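Side-chain contacts in SCARECROW-LIKE protein 7 (Oryza sativa Japonica Group, PDB 5HYZ), which binds DNA in vitro through its GRAS domain, the part described here, and probably acts as a transcription factor in plant development and abiotic stress resistance: residues A14-P19 against A249-R254; A86-K91 against L359-E364; E103-A108 against D200-V205; L209-L214 against E220-V225. All blocks are in the same frame, centred on the assembly; numbering follows the deposited sequence.

How the contacts relate
The four contacts are spread through one GRAS domain, in which a helix bundle is joined to a Rossmann-like sheet. Contact 1 lies in the bundle at the surface, its centre about 47 Å from that of contact 3 and on the opposite side of the chain's centre. Contacts 2 and 3 share helix 89-104: contact 2 uses its start, contact 3 the turn after its end, and both reach the same mixed sheet, with centres about 27 Å apart. Contact 4 follows contact 3 along the chain, since strand 202-208 leads through residues 209-214 to helix 220-231; its nearest atoms come within about 6 Å of contact 2 without touching.

Contact 1. Residues A14-P19 against A249-R254; sequences AAATDP and AGFVDR
Ala16 CB presses against one methyl of Val252, with CB and CG2 only 3.4 Å apart, tighter than ordinary van der Waals contact. CG2 lies anti to the carbonyl carbon of Val252, beside the backbone N, and this branch does the touching. The same Ala16 methyl also approaches the Phe251 ring from its edge, close to the ring plane, with Ala16 CB 4.4 Å from Phe251 CD2. Two consecutive side chains at the start of helix 251-272 thus meet the single methyl of Ala16. The contact joins the N-terminal helix, in the predicted leucine repeat 1 region, to a long helix of the predicted PFYRE region within the GRAS helix bundle. Around it, Phe251 also packs on Ser12 and Leu51 and has a cation-pi partner in Arg54, while Val252 lies on Arg13. Beyond Ala16 the chain turns away: Thr17 OG1 donates to Ala14 O over 2.8 Å, and Thr17 N shares that acceptor. In 249-254, Gly250 is the N-cap residue of helix 251-272. Arg254 folds back so that NH1 reaches Ala249 O at 3.1 Å, the acceptor lying in the guanidinium plane, while NH2 forms a salt bridge with Glu300.

Contact 2. Residues A86-K91 against L359-E364; sequences ACPYSK and LSLAWE
Leu361 and Tyr89 make the tighter of two apolar contacts, Leu361 CD2 standing 3.6 Å from Tyr89 CD1. The methyl meets the ring obliquely, with Tyr89 CE1 a little farther off, and the two side chains cross at about a right angle. That same methyl touches Pro88, CD2 of Leu361 lying 4.0 Å from Pro88 CG, again with a nearly perpendicular crossing. Leu361 can serve both because its CG is anti to the backbone N (chi1 169°), carrying the branched end out from strand 358-363. Tyr89 starts differently: its CA-CB bond points neither at the strand nor away from it, and chi1 of -57° brings the ring over to Leu361. Polar bonding belongs to the surroundings. Tyr89 OH is hydrogen-bonded to Ser268 on helix 251-272, and Trp363 NE1 to Glu267 on the same helix. Backbone bonds tie Leu361 to Leu368 and Leu369 of strand 366-374. Pro88 is the N-cap residue of helix 89-104, so the contact seats the first turn of that helix on strands of the predicted SAW region. Across the two segments the attraction is therefore purely apolar and buried, while the tyrosine hydroxyl, satisfied by Ser268, probably helps fix the ring beside the leucine methyl.

Contact 3. Residues E103-A108 against D200-V205; sequences EATGAA and DEAVAV
Ala202 projects its methyl from the start of strand 202-208 toward the turn that ends helix 89-104, where it meets Ala108 and Thr105. The closer partner is Ala108: the two CB atoms, Ala202 CB and Ala108 CB, face each other methyl to methyl at 3.5 Å, tighter than usual van der Waals contact. With such short side chains the backbones come close too, Ala108 CA and Ala202 CA being 6.0 Å apart. Thr105 adds its methyl from another direction, CG2 lying 4.2 Å from Ala202 CB. That branch is anti to the carbonyl carbon, whereas OG1 takes the position between backbone N and carbonyl carbon (chi1 55°) and bonds back to Ile101 O, one helical turn earlier. The hydroxyl is thereby used by its own helix and the methyl is left to meet the strand.

Thr105 is the first residue to leave helical geometry. A type I beta turn runs from it to Ala108, closed by Ala108 N donating to Thr105 O at 3.0 Å. Helix 89-104 packs beside the parallel strands 110-118 and 202-208 of the Rossmann-like fold, and the turn links it to the first of them, which carries the predicted VHIID motif. Charged neighbours are paired: Glu201 with Arg141 and Arg143, Asp200 with Lys110. The chemistry between the segments is methyl against methyl alone, consistent with the close approach of the two backbones, while backbone bonds from Ala202 to Lys110 and His112 hold its strand beside strand 110-118.

Contact 4. Residues L209-L214 against E220-V225; sequences LQLYHL and ELVRRV
Leu214 reaches from the chain after strand 202-208 onto the first turns of helix 220-231, meeting three of its residues. Its CB sits at the helix backbone, 4.0 Å from Val222 N, and beside two side chains at once: Leu214 CB is 4.1 Å from Leu221 CB and equally far from Val222 CB. With CG anti to the carbonyl carbon (chi1 -62°), the side chain slants toward Val225. At the tip, CD1 lies 3.6 Å from Leu221 O and also packs on Val225 CG1, crossing the valine at about a right angle. Val225 CG1 meets two leucines at once, for Leu211 CD1 also presses on it at 3.5 Å, tighter than normal carbon packing. Leu211 CG meanwhile rests against Val222 CG2, these two side chains likewise crossing roughly at right angles. Leu211 leaves its backbone pointing neither toward the helix nor away, and only its end comes near; its other neighbours include Leu239 on strand 236-242 and Trp314 on helix 311-320.

One water bridges the backbones: it donates to Leu214 O over a short 2.5 Å and accepts from Leu221 N at 3.1 Å, serving an amide in the first turn of the helix. Tyr212 points away from the helix and stacks edge-to-face with Tyr242; His213 ND1 is bonded to Glu306. Leu211 to Leu214 belong to the predicted LXXLL motif of the predicted PFYRE region. Here two of its leucines, Leu211 and Leu214, pack against the helix that follows, in the strand-loop-helix succession of a Rossmann-like alpha/beta fold.

Contact 1. Residues A14-P19 against A249-R254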
loop_
_atom_site.group_PDB
_atom_site.type_symbol
_atom_site.label_atom_id
_atom_site.label_comp_id
_atom_site.label_asym_id
_atom_site.label_seq_id
_atom_site.Cartn_x
_atom_site.Cartn_y
_atom_site.Cartn_z
ATOM N N ALA A 14 43.264 6.896 -0.924
ATOM C CA ALA A 14 44.484 7.136 -0.125
ATOM C C ALA A 14 44.742 6.019 0.835
ATOM O O ALA A 14 45.879 5.570 1.000
ATOM C CB ALA A 14 44.366 8.471 0.618
ATOM N N ALA A 15 43.684 5.522 1.474
ATOM C CA ALA A 15 43.831 4.467 2.467
ATOM C C ALA A 15 44.433 3.214 1.855
ATOM O O ALA A 15 45.216 2.507 2.493
ATOM C CB ALA A 15 42.437 4.139 3.115
ATOM N N ALA A 16 44.049 2.934 0.609
ATOM C CA ALA A 16 44.489 1.695 -0.017
ATOM C C ALA A 16 45.915 1.792 -0.622
ATOM O O ALA A 16 46.451 0.792 -1.085
ATOM C CB ALA A 16 43.485 1.268 -1.104
ATOM N N THR A 17 46.489 2.994 -0.648
ATOM C CA THR A 17 47.856 3.219 -1.160
ATOM C C THR A 17 48.938 3.078 -0.118
ATOM O O THR A 17 48.661 3.015 1.092
ATOM C CB THR A 17 48.063 4.630 -1.727
ATOM O OG1 THR A 17 48.104 5.587 -0.645
ATOM C CG2 THR A 17 46.993 4.987 -2.711
ATOM N N ASP A 18 50.180 3.088 -0.607
ATOM C CA ASP A 18 51.366 2.914 0.234
ATOM C C ASP A 18 51.595 4.054 1.227
ATOM O O ASP A 18 51.767 3.768 2.425
ATOM C CB ASP A 18 52.617 2.730 -0.628
ATOM C CG ASP A 18 52.983 1.269 -0.811
ATOM O OD1 ASP A 18 52.696 0.458 0.107
ATOM O OD2 ASP A 18 53.558 0.936 -1.874
ATOM N N PRO A 19 51.595 5.334 0.753
ATOM C CA PRO A 19 51.749 6.396 1.758
ATOM C C PRO A 19 50.687 6.222 2.845
ATOM O O PRO A 19 51.017 6.115 4.019
ATOM C CB PRO A 19 51.537 7.693 0.964
ATOM C CG PRO A 19 51.624 7.307 -0.458
ATOM C CD PRO A 19 51.232 5.880 -0.568
ATOM N N ALA A 249 34.979 -8.024 -5.647
ATOM C CA ALA A 249 35.683 -6.814 -6.032
ATOM C C ALA A 249 36.651 -6.426 -4.872
ATOM O O ALA A 249 36.447 -6.821 -3.708
ATOM C CB ALA A 249 34.727 -5.703 -6.333
ATOM N N GLY A 250 37.703 -5.684 -5.192
ATOM C CA GLY A 250 38.666 -5.303 -4.165
ATOM C C GLY A 250 38.116 -4.121 -3.386
ATOM O O GLY A 250 37.062 -3.556 -3.733
ATOM N N PHE A 251 38.832 -3.734 -2.335
ATOM C CA PHE A 251 38.309 -2.730 -1.409
ATOM C C PHE A 251 37.962 -1.409 -2.057
ATOM O O PHE A 251 36.901 -0.873 -1.794
ATOM C CB PHE A 251 39.296 -2.463 -0.266
ATOM C CG PHE A 251 38.927 -1.259 0.548
ATOM C CD1 PHE A 251 37.888 -1.340 1.472
ATOM C CD2 PHE A 251 39.593 -0.044 0.377
ATOM C CE1 PHE A 251 37.516 -0.196 2.239
ATOM C CE2 PHE A 251 39.233 1.080 1.129
ATOM C CZ PHE A 251 38.200 0.982 2.073
ATOM N N VAL A 252 38.819 -0.831 -2.895
ATOM C CA VAL A 252 38.478 0.498 -3.415
ATOM C C VAL A 252 37.204 0.493 -4.302
ATOM O O VAL A 252 36.332 1.391 -4.217
ATOM C CB VAL A 252 39.649 1.107 -4.228
ATOM C CG1 VAL A 252 39.213 2.342 -4.987
ATOM C CG2 VAL A 252 40.851 1.416 -3.304
ATOM N N ASP A 253 37.081 -0.542 -5.137
ATOM C CA ASP A 253 35.849 -0.720 -5.930
ATOM C C ASP A 253 34.631 -1.005 -5.057
ATOM O O ASP A 253 33.550 -0.463 -5.325
ATOM C CB ASP A 253 36.001 -1.863 -6.946
ATOM C CG ASP A 253 36.922 -1.501 -8.095
ATOM O OD1 ASP A 253 36.810 -0.367 -8.578
ATOM O OD2 ASP A 253 37.750 -2.342 -8.496
ATOM N N ARG A 254 34.785 -1.838 -4.025
ATOM C CA ARG A 254 33.630 -2.151 -3.157
ATOM C C ARG A 254 33.181 -0.923 -2.460
ATOM O O ARG A 254 31.993 -0.702 -2.300
ATOM C CB ARG A 254 33.913 -3.188 -2.065
ATOM C CG ARG A 254 34.084 -4.631 -2.491
ATOM C CD ARG A 254 33.819 -5.583 -1.331
ATOM N NE ARG A 254 34.483 -5.246 -0.051
ATOM C CZ ARG A 254 35.777 -5.446 0.206
ATOM N NH1 ARG A 254 36.597 -5.948 -0.725
ATOM N NH2 ARG A 254 36.269 -5.140 1.403
#

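Contact 2. Residues A86-K91 against L359-E364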
loop_
_atom_site.group_PDB
_atom_site.type_symbol
_atom_site.label_atom_id
_atom_site.label_comp_id
_atom_site.label_asym_id
_atom_site.label_seq_id
_atom_site.Cartn_x
_atom_site.Cartn_y
_atom_site.Cartn_z
ATOM N N ALA A 86 7.872 2.753 4.502
ATOM C CA ALA A 86 8.296 3.995 3.861
ATOM C C ALA A 86 8.598 3.862 2.374
ATOM O O ALA A 86 8.600 4.852 1.635
ATOM C CB ALA A 86 9.541 4.531 4.580
ATOM N N CYS A 87 8.931 2.653 1.947
ATOM C CA CYS A 87 9.486 2.429 0.622
ATOM C C CYS A 87 8.789 1.233 -0.029
ATOM O O CYS A 87 8.259 0.375 0.675
ATOM C CB CYS A 87 10.976 2.134 0.721
ATOM S SG CYS A 87 11.939 3.502 1.498
ATOM N N PRO A 88 8.815 1.162 -1.349
ATOM C CA PRO A 88 8.110 0.091 -2.071
ATOM C C PRO A 88 8.960 -1.148 -2.365
ATOM O O PRO A 88 8.475 -2.054 -3.092
ATOM C CB PRO A 88 7.726 0.767 -3.383
ATOM C CG PRO A 88 8.849 1.732 -3.630
ATOM C CD PRO A 88 9.233 2.254 -2.258
ATOM N N TYR A 89 10.179 -1.208 -1.818
ATOM C CA TYR A 89 11.111 -2.306 -2.111
ATOM C C TYR A 89 10.532 -3.704 -1.909
ATOM O O TYR A 89 10.533 -4.511 -2.864
ATOM C CB TYR A 89 12.409 -2.150 -1.272
ATOM C CG TYR A 89 13.104 -0.800 -1.516
ATOM C CD1 TYR A 89 13.536 -0.445 -2.778
ATOM C CD2 TYR A 89 13.312 0.101 -0.476
ATOM C CE1 TYR A 89 14.139 0.804 -3.025
ATOM C CE2 TYR A 89 13.933 1.350 -0.704
ATOM C CZ TYR A 89 14.336 1.687 -1.963
ATOM O OH TYR A 89 14.960 2.903 -2.219
ATOM N N SER A 90 10.024 -4.016 -0.715
ATOM C CA SER A 90 9.575 -5.377 -0.490
ATOM C C SER A 90 8.301 -5.677 -1.279
ATOM O O SER A 90 8.129 -6.783 -1.785
ATOM C CB SER A 90 9.372 -5.680 1.028
ATOM O OG SER A 90 8.292 -4.897 1.546
ATOM N N LYS A 91 7.413 -4.704 -1.440
ATOM C CA LYS A 91 6.211 -4.974 -2.161
ATOM C C LYS A 91 6.539 -5.235 -3.633
ATOM O O LYS A 91 5.960 -6.126 -4.267
ATOM C CB LYS A 91 5.198 -3.796 -2.007
ATOM C CG LYS A 91 3.803 -4.162 -2.538
ATOM C CD LYS A 91 2.658 -3.368 -1.883
ATOM C CE LYS A 91 1.264 -3.907 -2.293
ATOM N NZ LYS A 91 0.262 -2.822 -2.668
ATOM N N LEU A 359 14.214 -7.513 -13.787
ATOM C CA LEU A 359 13.455 -6.241 -13.689
ATOM C C LEU A 359 13.893 -5.613 -12.414
ATOM O O LEU A 359 13.882 -6.264 -11.389
ATOM C CB LEU A 359 11.946 -6.476 -13.676
ATOM C CG LEU A 359 11.118 -5.173 -13.609
ATOM C CD1 LEU A 359 11.314 -4.336 -14.859
ATOM C CD2 LEU A 359 9.678 -5.554 -13.485
ATOM N N SER A 360 14.288 -4.344 -12.418
ATOM C CA SER A 360 14.821 -3.761 -11.199
ATOM C C SER A 360 14.080 -2.488 -10.842
ATOM O O SER A 360 13.724 -1.676 -11.740
ATOM C CB SER A 360 16.335 -3.491 -11.392
ATOM O OG SER A 360 16.921 -3.036 -10.199
ATOM N N LEU A 361 13.896 -2.275 -9.548
ATOM C CA LEU A 361 13.336 -1.043 -9.037
ATOM C C LEU A 361 14.527 -0.144 -8.782
ATOM O O LEU A 361 15.490 -0.530 -8.114
ATOM C CB LEU A 361 12.534 -1.286 -7.772
ATOM C CG LEU A 361 12.076 -0.095 -6.955
ATOM C CD1 LEU A 361 11.101 0.702 -7.855
ATOM C CD2 LEU A 361 11.392 -0.534 -5.648
ATOM N N ALA A 362 14.460 1.041 -9.406
ATOM C CA ALA A 362 15.539 2.017 -9.369
ATOM C C ALA A 362 15.186 3.318 -8.673
ATOM O O ALA A 362 14.019 3.701 -8.606
ATOM C CB ALA A 362 15.977 2.306 -10.836
ATOM N N TRP A 363 16.213 3.996 -8.149
ATOM C CA TRP A 363 16.063 5.341 -7.591
ATOM C C TRP A 363 16.926 6.287 -8.429
ATOM O O TRP A 363 18.118 6.021 -8.584
ATOM C CB TRP A 363 16.503 5.396 -6.113
ATOM C CG TRP A 363 16.391 6.792 -5.567
ATOM C CD1 TRP A 363 17.404 7.726 -5.517
ATOM C CD2 TRP A 363 15.220 7.436 -4.996
ATOM N NE1 TRP A 363 16.939 8.890 -4.951
ATOM C CE2 TRP A 363 15.615 8.744 -4.609
ATOM C CE3 TRP A 363 13.901 7.026 -4.737
ATOM C CZ2 TRP A 363 14.729 9.643 -4.018
ATOM C CZ3 TRP A 363 13.035 7.908 -4.155
ATOM C CH2 TRP A 363 13.448 9.210 -3.798
ATOM N N GLU A 364 16.306 7.331 -9.007
ATOM C CA GLU A 364 17.059 8.233 -9.921
ATOM C C GLU A 364 17.842 7.438 -10.970
ATOM O O GLU A 364 19.026 7.677 -11.208
ATOM C CB GLU A 364 18.004 9.146 -9.115
ATOM C CG GLU A 364 18.101 10.559 -9.691
ATOM C CD GLU A 364 18.448 11.563 -8.606
ATOM O OE1 GLU A 364 17.567 12.382 -8.247
ATOM O OE2 GLU A 364 19.590 11.502 -8.087
#

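Contact 3. Residues E103-A108 against D200-V205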
loop_
_atom_site.group_PDB
_atom_site.type_symbol
_atom_site.label_atom_id
_atom_site.label_comp_id
_atom_site.label_asym_id
_atom_site.label_seq_id
_atom_site.Cartn_x
_atom_site.Cartn_y
_atom_site.Cartn_z
ATOM N N GLU A 103 2.215 -17.424 -13.135
ATOM C CA GLU A 103 2.280 -17.834 -14.513
ATOM C C GLU A 103 2.948 -19.187 -14.712
ATOM O O GLU A 103 2.500 -19.978 -15.543
ATOM C CB GLU A 103 3.003 -16.775 -15.307
ATOM C CG GLU A 103 2.020 -15.575 -15.382
ATOM C CD GLU A 103 2.623 -14.326 -16.068
ATOM O OE1 GLU A 103 3.753 -14.406 -16.596
ATOM O OE2 GLU A 103 1.971 -13.260 -16.026
ATOM N N ALA A 104 3.996 -19.457 -13.947
ATOM C CA ALA A 104 4.684 -20.760 -14.093
ATOM C C ALA A 104 3.847 -21.952 -13.680
ATOM O O ALA A 104 4.075 -23.075 -14.131
ATOM C CB ALA A 104 6.007 -20.750 -13.287
ATOM N N THR A 105 2.889 -21.744 -12.791
ATOM C CA THR A 105 2.199 -22.860 -12.138
ATOM C C THR A 105 0.737 -22.944 -12.579
ATOM O O THR A 105 -0.033 -23.699 -12.017
ATOM C CB THR A 105 2.221 -22.759 -10.624
ATOM O OG1 THR A 105 1.694 -21.507 -10.183
ATOM C CG2 THR A 105 3.674 -22.859 -10.105
ATOM N N GLY A 106 0.382 -22.204 -13.627
ATOM C CA GLY A 106 -0.986 -22.200 -14.120
ATOM C C GLY A 106 -1.591 -23.546 -14.466
ATOM O O GLY A 106 -2.771 -23.739 -14.211
ATOM N N ALA A 107 -0.800 -24.471 -15.017
ATOM C CA ALA A 107 -1.312 -25.774 -15.444
ATOM C C ALA A 107 -1.406 -26.757 -14.284
ATOM O O ALA A 107 -1.872 -27.879 -14.447
ATOM C CB ALA A 107 -0.434 -26.356 -16.515
ATOM N N ALA A 108 -0.959 -26.350 -13.102
ATOM C CA ALA A 108 -0.970 -27.277 -11.963
ATOM C C ALA A 108 -2.205 -27.092 -11.108
ATOM O O ALA A 108 -2.568 -25.947 -10.820
ATOM C CB ALA A 108 0.284 -27.053 -11.098
ATOM N N ASP A 200 2.731 -35.176 -7.687
ATOM C CA ASP A 200 1.597 -34.556 -8.378
ATOM C C ASP A 200 1.444 -33.039 -8.146
ATOM O O ASP A 200 0.372 -32.490 -8.389
ATOM C CB ASP A 200 0.295 -35.275 -7.969
ATOM C CG ASP A 200 0.011 -35.194 -6.448
ATOM O OD1 ASP A 200 0.892 -34.770 -5.652
ATOM O OD2 ASP A 200 -1.117 -35.539 -6.035
ATOM N N GLU A 201 2.487 -32.351 -7.682
ATOM C CA GLU A 201 2.309 -30.938 -7.368
ATOM C C GLU A 201 3.390 -30.176 -8.107
ATOM O O GLU A 201 4.445 -30.728 -8.416
ATOM C CB GLU A 201 2.390 -30.704 -5.840
ATOM C CG GLU A 201 3.751 -30.903 -5.350
ATOM C CD GLU A 201 3.860 -30.979 -3.811
ATOM O OE1 GLU A 201 2.811 -30.833 -3.160
ATOM O OE2 GLU A 201 5.039 -31.113 -3.360
ATOM N N ALA A 202 3.127 -28.928 -8.448
ATOM C CA ALA A 202 4.163 -28.075 -9.014
ATOM C C ALA A 202 4.856 -27.360 -7.879
ATOM O O ALA A 202 4.198 -26.852 -6.971
ATOM C CB ALA A 202 3.579 -27.047 -9.978
ATOM N N VAL A 203 6.170 -27.232 -7.986
ATOM C CA VAL A 203 6.945 -26.584 -6.968
ATOM C C VAL A 203 7.449 -25.221 -7.480
ATOM O O VAL A 203 7.904 -25.133 -8.626
ATOM C CB VAL A 203 8.169 -27.461 -6.603
ATOM C CG1 VAL A 203 9.037 -26.687 -5.649
ATOM C CG2 VAL A 203 7.683 -28.798 -5.978
ATOM N N ALA A 204 7.350 -24.181 -6.648
ATOM C CA ALA A 204 8.044 -22.927 -6.898
ATOM C C ALA A 204 8.949 -22.649 -5.723
ATOM O O ALA A 204 8.537 -22.775 -4.566
ATOM C CB ALA A 204 7.031 -21.757 -7.099
ATOM N N VAL A 205 10.167 -22.235 -6.007
ATOM C CA VAL A 205 11.125 -21.912 -4.958
ATOM C C VAL A 205 11.374 -20.433 -4.973
ATOM O O VAL A 205 11.598 -19.865 -6.037
ATOM C CB VAL A 205 12.487 -22.662 -5.162
ATOM C CG1 VAL A 205 13.412 -22.360 -4.005
ATOM C CG2 VAL A 205 12.184 -24.151 -5.114
#

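Contact 4. Residues L209-L214 against E220-V225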
loop_
_atom_site.group_PDB
_atom_site.type_symbol
_atom_site.label_atom_id
_atom_site.label_comp_id
_atom_site.label_asym_id
_atom_site.label_seq_id
_atom_site.Cartn_x
_atom_site.Cartn_y
_atom_site.Cartn_z
ATOM N N LEU A 209 15.674 -11.666 -1.087
ATOM C CA LEU A 209 16.659 -11.022 -0.196
ATOM C C LEU A 209 17.227 -12.034 0.809
ATOM O O LEU A 209 17.190 -11.816 2.023
ATOM C CB LEU A 209 16.024 -9.838 0.522
ATOM C CG LEU A 209 15.470 -8.757 -0.424
ATOM C CD1 LEU A 209 14.935 -7.541 0.370
ATOM C CD2 LEU A 209 16.571 -8.336 -1.448
ATOM N N GLN A 210 17.711 -13.155 0.303
ATOM C CA GLN A 210 18.114 -14.225 1.184
ATOM C C GLN A 210 19.445 -14.785 0.737
ATOM O O GLN A 210 20.326 -15.031 1.558
ATOM C CB GLN A 210 17.061 -15.337 1.169
ATOM C CG GLN A 210 17.533 -16.646 1.911
ATOM C CD GLN A 210 17.711 -16.383 3.342
ATOM O OE1 GLN A 210 17.028 -15.541 3.909
ATOM N NE2 GLN A 210 18.679 -17.068 3.959
ATOM N N LEU A 211 19.594 -15.016 -0.573
ATOM C CA LEU A 211 20.701 -15.805 -1.054
ATOM C C LEU A 211 22.003 -15.061 -0.863
ATOM O O LEU A 211 23.069 -15.695 -0.707
ATOM C CB LEU A 211 20.470 -16.154 -2.525
ATOM C CG LEU A 211 20.906 -17.443 -3.132
ATOM C CD1 LEU A 211 20.547 -18.628 -2.164
ATOM C CD2 LEU A 211 20.291 -17.562 -4.557
ATOM N N TYR A 212 21.939 -13.717 -0.803
ATOM C CA TYR A 212 23.221 -13.003 -0.666
ATOM C C TYR A 212 23.917 -13.379 0.664
ATOM O O TYR A 212 25.141 -13.282 0.797
ATOM C CB TYR A 212 23.028 -11.509 -0.716
ATOM C CG TYR A 212 22.361 -10.904 0.525
ATOM C CD1 TYR A 212 20.965 -10.888 0.665
ATOM C CD2 TYR A 212 23.143 -10.310 1.536
ATOM C CE1 TYR A 212 20.371 -10.306 1.806
ATOM C CE2 TYR A 212 22.554 -9.726 2.651
ATOM C CZ TYR A 212 21.178 -9.738 2.793
ATOM O OH TYR A 212 20.605 -9.145 3.910
ATOM N N HIS A 213 23.125 -13.767 1.651
ATOM C CA HIS A 213 23.708 -14.193 2.955
ATOM C C HIS A 213 24.677 -15.362 2.807
ATOM O O HIS A 213 25.563 -15.538 3.650
ATOM C CB HIS A 213 22.641 -14.632 3.960
ATOM C CG HIS A 213 21.792 -13.523 4.460
ATOM N ND1 HIS A 213 22.282 -12.493 5.225
ATOM C CD2 HIS A 213 20.476 -13.282 4.289
ATOM C CE1 HIS A 213 21.291 -11.675 5.532
ATOM N NE2 HIS A 213 20.193 -12.117 4.954
ATOM N N LEU A 214 24.520 -16.152 1.760
ATOM C CA LEU A 214 25.352 -17.354 1.556
ATOM C C LEU A 214 26.580 -17.095 0.707
ATOM O O LEU A 214 27.428 -17.973 0.558
ATOM C CB LEU A 214 24.523 -18.472 0.914
ATOM C CG LEU A 214 23.348 -18.948 1.736
ATOM C CD1 LEU A 214 22.743 -20.194 1.089
ATOM C CD2 LEU A 214 23.689 -19.169 3.212
ATOM N N GLU A 220 30.428 -22.441 -1.968
ATOM C CA GLU A 220 29.859 -23.729 -1.594
ATOM C C GLU A 220 28.455 -23.694 -0.960
ATOM O O GLU A 220 27.666 -24.609 -1.176
ATOM C CB GLU A 220 30.789 -24.440 -0.627
ATOM C CG GLU A 220 30.903 -23.750 0.698
ATOM C CD GLU A 220 31.924 -24.407 1.598
ATOM O OE1 GLU A 220 32.589 -25.355 1.112
ATOM O OE2 GLU A 220 32.051 -23.973 2.774
ATOM N N LEU A 221 28.163 -22.697 -0.125
ATOM C CA LEU A 221 26.867 -22.687 0.530
ATOM C C LEU A 221 25.798 -22.262 -0.485
ATOM O O LEU A 221 24.681 -22.817 -0.454
ATOM C CB LEU A 221 26.860 -21.747 1.747
ATOM C CG LEU A 221 27.778 -22.033 2.936
ATOM C CD1 LEU A 221 27.747 -20.819 3.863
ATOM C CD2 LEU A 221 27.340 -23.282 3.695
ATOM N N VAL A 222 26.125 -21.296 -1.361
ATOM C CA VAL A 222 25.092 -20.848 -2.324
ATOM C C VAL A 222 24.931 -21.966 -3.359
ATOM O O VAL A 222 23.832 -22.298 -3.785
ATOM C CB VAL A 222 25.404 -19.419 -2.994
ATOM C CG1 VAL A 222 26.770 -19.357 -3.621
ATOM C CG2 VAL A 222 24.347 -19.080 -4.077
ATOM N N ARG A 223 26.027 -22.632 -3.710
ATOM C CA ARG A 223 25.898 -23.780 -4.594
ATOM C C ARG A 223 25.049 -24.889 -4.032
ATOM O O ARG A 223 24.251 -25.485 -4.765
ATOM C CB ARG A 223 27.277 -24.360 -4.930
ATOM C CG ARG A 223 27.177 -25.628 -5.726
ATOM C CD ARG A 223 28.465 -25.883 -6.436
ATOM N NE ARG A 223 29.117 -24.631 -6.850
ATOM C CZ ARG A 223 29.106 -24.137 -8.090
ATOM N NH1 ARG A 223 28.454 -24.784 -9.077
ATOM N NH2 ARG A 223 29.763 -23.003 -8.337
ATOM N N ARG A 224 25.224 -25.179 -2.747
ATOM C CA ARG A 224 24.557 -26.311 -2.127
ATOM C C ARG A 224 23.070 -26.012 -2.137
ATOM O O ARG A 224 22.277 -26.909 -2.477
ATOM C CB ARG A 224 25.054 -26.587 -0.680
ATOM C CG ARG A 224 24.442 -27.867 -0.019
ATOM C CD ARG A 224 24.977 -28.128 1.398
ATOM N NE ARG A 224 24.487 -29.401 1.971
ATOM C CZ ARG A 224 23.209 -29.640 2.321
ATOM N NH1 ARG A 224 22.236 -28.696 2.181
ATOM N NH2 ARG A 224 22.891 -30.839 2.823
ATOM N N VAL A 225 22.681 -24.758 -1.798
ATOM C CA VAL A 225 21.232 -24.525 -1.749
ATOM C C VAL A 225 20.608 -24.397 -3.177
ATOM O O VAL A 225 19.466 -24.788 -3.363
ATOM C CB VAL A 225 20.863 -23.280 -0.864
ATOM C CG1 VAL A 225 21.004 -22.001 -1.577
ATOM C CG2 VAL A 225 19.358 -23.346 -0.453
HETATM O O HOH W 1 29.058 -19.767 -0.210
#